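Local coordinates for protein OLD nuclease (PDB 6P74) that degrades linear and supercoiled double-stranded DNA from 5' to 3' with divalent metal ions, and also hydrolyses ATP when stimulated by DNA, at residues S478-A482 and L483-R487. Numbering follows the deposited sequence.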
ATOM      1  N   SER A 478     -45.789  26.597 -14.978  1.00 59.08           N
ATOM      2  CA  SER A 478     -44.375  26.880 -14.734  1.00 65.91           C
ATOM      3  C   SER A 478     -44.186  27.235 -13.271  1.00 63.56           C
ATOM      4  O   SER A 478     -45.127  27.662 -12.602  1.00 60.81           O
ATOM      5  CB  SER A 478     -43.875  28.044 -15.592  1.00 67.31           C
ATOM      6  OG  SER A 478     -44.571  29.230 -15.219  1.00 61.40           O
ATOM      7  N   LEU A 479     -42.943  27.107 -12.800  1.00 61.14           N
ATOM      8  CA  LEU A 479     -42.627  27.487 -11.424  1.00 62.67           C
ATOM      9  C   LEU A 479     -42.871  28.968 -11.202  1.00 62.78           C
ATOM     10  O   LEU A 479     -43.362  29.371 -10.137  1.00 64.39           O
ATOM     11  CB  LEU A 479     -41.179  27.122 -11.068  1.00 60.10           C
ATOM     12  CG  LEU A 479     -40.718  27.405  -9.626  1.00 64.99           C
ATOM     13  CD1 LEU A 479     -41.431  26.551  -8.632  1.00 60.66           C
ATOM     14  CD2 LEU A 479     -39.180  27.267  -9.427  1.00 64.05           C
ATOM     15  N   GLU A 480     -42.541  29.801 -12.196  1.00 59.46           N
ATOM     16  CA  GLU A 480     -42.828  31.227 -12.072  1.00 58.56           C
ATOM     17  C   GLU A 480     -44.307  31.468 -11.815  1.00 66.79           C
ATOM     18  O   GLU A 480     -44.672  32.301 -10.981  1.00 69.05           O
ATOM     19  CB  GLU A 480     -42.406  31.994 -13.321  1.00 60.13           C
ATOM     20  CG  GLU A 480     -40.936  31.989 -13.610  1.00 67.43           C
ATOM     21  CD  GLU A 480     -40.553  30.867 -14.538  1.00 64.11           C
ATOM     22  OE1 GLU A 480     -41.239  29.816 -14.475  1.00 61.44           O
ATOM     23  OE2 GLU A 480     -39.601  31.055 -15.335  1.00 68.08           O
ATOM     24  N   ALA A 481     -45.177  30.758 -12.533  1.00 71.71           N
ATOM     25  CA  ALA A 481     -46.603  30.958 -12.314  1.00 70.05           C
ATOM     26  C   ALA A 481     -47.032  30.384 -10.968  1.00 74.55           C
ATOM     27  O   ALA A 481     -47.842  30.995 -10.260  1.00 76.90           O
ATOM     28  CB  ALA A 481     -47.410  30.347 -13.461  1.00 60.57           C
ATOM     29  N   ALA A 482     -46.486  29.225 -10.584  1.00 66.63           N
ATOM     30  CA  ALA A 482     -46.811  28.675  -9.267  1.00 69.24           C
ATOM     31  C   ALA A 482     -46.412  29.625  -8.137  1.00 75.45           C
ATOM     32  O   ALA A 482     -47.110  29.705  -7.114  1.00 73.86           O
ATOM     33  CB  ALA A 482     -46.140  27.312  -9.091  1.00 64.30           C
ATOM     34  N   LEU A 483     -45.303  30.359  -8.301  1.00 70.04           N
ATOM     35  CA  LEU A 483     -44.851  31.269  -7.260  1.00 72.64           C
ATOM     36  C   LEU A 483     -45.513  32.642  -7.320  1.00 78.14           C
ATOM     37  O   LEU A 483     -45.385  33.404  -6.359  1.00 73.23           O
ATOM     38  CB  LEU A 483     -43.325  31.462  -7.311  1.00 65.02           C
ATOM     39  CG  LEU A 483     -42.466  30.245  -6.945  1.00 64.85           C
ATOM     40  CD1 LEU A 483     -40.987  30.568  -7.170  1.00 70.23           C
ATOM     41  CD2 LEU A 483     -42.728  29.722  -5.523  1.00 58.16           C
ATOM     42  N   GLY A 484     -46.208  32.972  -8.414  1.00 78.52           N
ATOM     43  CA  GLY A 484     -46.728  34.312  -8.623  1.00 66.40           C
ATOM     44  C   GLY A 484     -45.667  35.361  -8.851  1.00 75.47           C
ATOM     45  O   GLY A 484     -45.953  36.560  -8.769  1.00 87.02           O
ATOM     46  N   ILE A 485     -44.470  34.950  -9.153  1.00 76.60           N
ATOM     47  CA  ILE A 485     -43.307  35.823  -9.175  1.00 86.69           C
ATOM     48  C   ILE A 485     -43.187  36.437 -10.565  1.00 97.23           C
ATOM     49  O   ILE A 485     -43.468  35.783 -11.581  1.00 99.10           O
ATOM     50  CB  ILE A 485     -42.053  35.017  -8.775  1.00 82.39           C
ATOM     51  CG1 ILE A 485     -40.936  35.916  -8.250  1.00 81.52           C
ATOM     52  CG2 ILE A 485     -41.563  34.178  -9.937  1.00 82.14           C
ATOM     53  CD1 ILE A 485     -39.832  35.113  -7.578  1.00 81.17           C
ATOM     54  N   GLY A 486     -42.788  37.706 -10.617  1.00 99.70           N
ATOM     55  CA  GLY A 486     -42.654  38.384 -11.891  1.00107.23           C
ATOM     56  C   GLY A 486     -41.581  37.812 -12.795  1.00119.69           C
ATOM     57  O   GLY A 486     -40.868  36.865 -12.430  1.00112.11           O
ATOM     58  N   ARG A 487     -41.463  38.378 -13.999  1.00134.82           N
ATOM     59  CA  ARG A 487     -40.375  37.983 -14.888  1.00139.40           C
ATOM     60  C   ARG A 487     -39.058  38.589 -14.418  1.00136.30           C
ATOM     61  O   ARG A 487     -38.030  37.900 -14.374  1.00132.90           O
ATOM     62  CB  ARG A 487     -40.701  38.402 -16.325  1.00145.96           C
ATOM     63  CG  ARG A 487     -39.789  37.823 -17.404  1.00146.18           C
ATOM     64  CD  ARG A 487     -40.061  36.348 -17.685  1.00143.72           C
ATOM     65  NE  ARG A 487     -39.284  35.454 -16.826  1.00145.05           N
ATOM     66  CZ  ARG A 487     -38.984  34.189 -17.125  1.00142.10           C
ATOM     67  NH1 ARG A 487     -38.272  33.454 -16.280  1.00139.53           N
ATOM     68  NH2 ARG A 487     -39.384  33.652 -18.273  1.00139.41           N
TER
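Leu483 gives its N-H to Leu479 O over 2.8 Å, a helical i to i+4 bond in the short helix 479-483. The segment is a compact example of a general rule, that a short helix can be closed by an N-cap at one end and a Schellman motif at the other. The CG of Leu483 lies anti to its own carbonyl carbon (chi1 -68°), which lays the side chain back along the turn and brings CD1 to 4.0 Å from CG of Leu479, the two leucines meeting at a slant. Beyond that pair, Leu483 packs against Ile499 and Leu500 of helix 493-501, while Leu479 touches Asp381 and Ala384 of helix 379-391.

At Gly484 the chain leaves the helix with positive phi (68°), and its N-H meets Ala481 O from above the carbonyl plane, 3.2 Å between N and O. Ile485 then turns its N-H back to Glu480 O, also at 3.2 Å but lying in the carbonyl plane; these two bonds complete the Schellman motif. CG2 of Ile485 rests 4.1 Å from Glu480 CB, and the buried side chain also touches Arg495 and Ile499.

Past Gly486, Arg487 comes round to Glu480. Bends at chi2 and chi3 fold the arginine back, and NH1, its guanidinium nitrogen nearest the carboxylate, forms a salt bridge with Glu480 OE2 at 2.9 Å. The two planes stand 83° apart. Arg487 is poorly ordered, which leaves this pose less certain.

At the other helix end Ser478 is the N-cap, its OG accepting from Ala481 N at 3.1 Å. The turn, capped at both ends, carries Glu480, a samarium ligand together with Asp431, and the salt bridge sets it beside Arg487, the probable transition-state stabiliser or leaving-group proton donor, in the metal-dependent nuclease site of the Toprim domain.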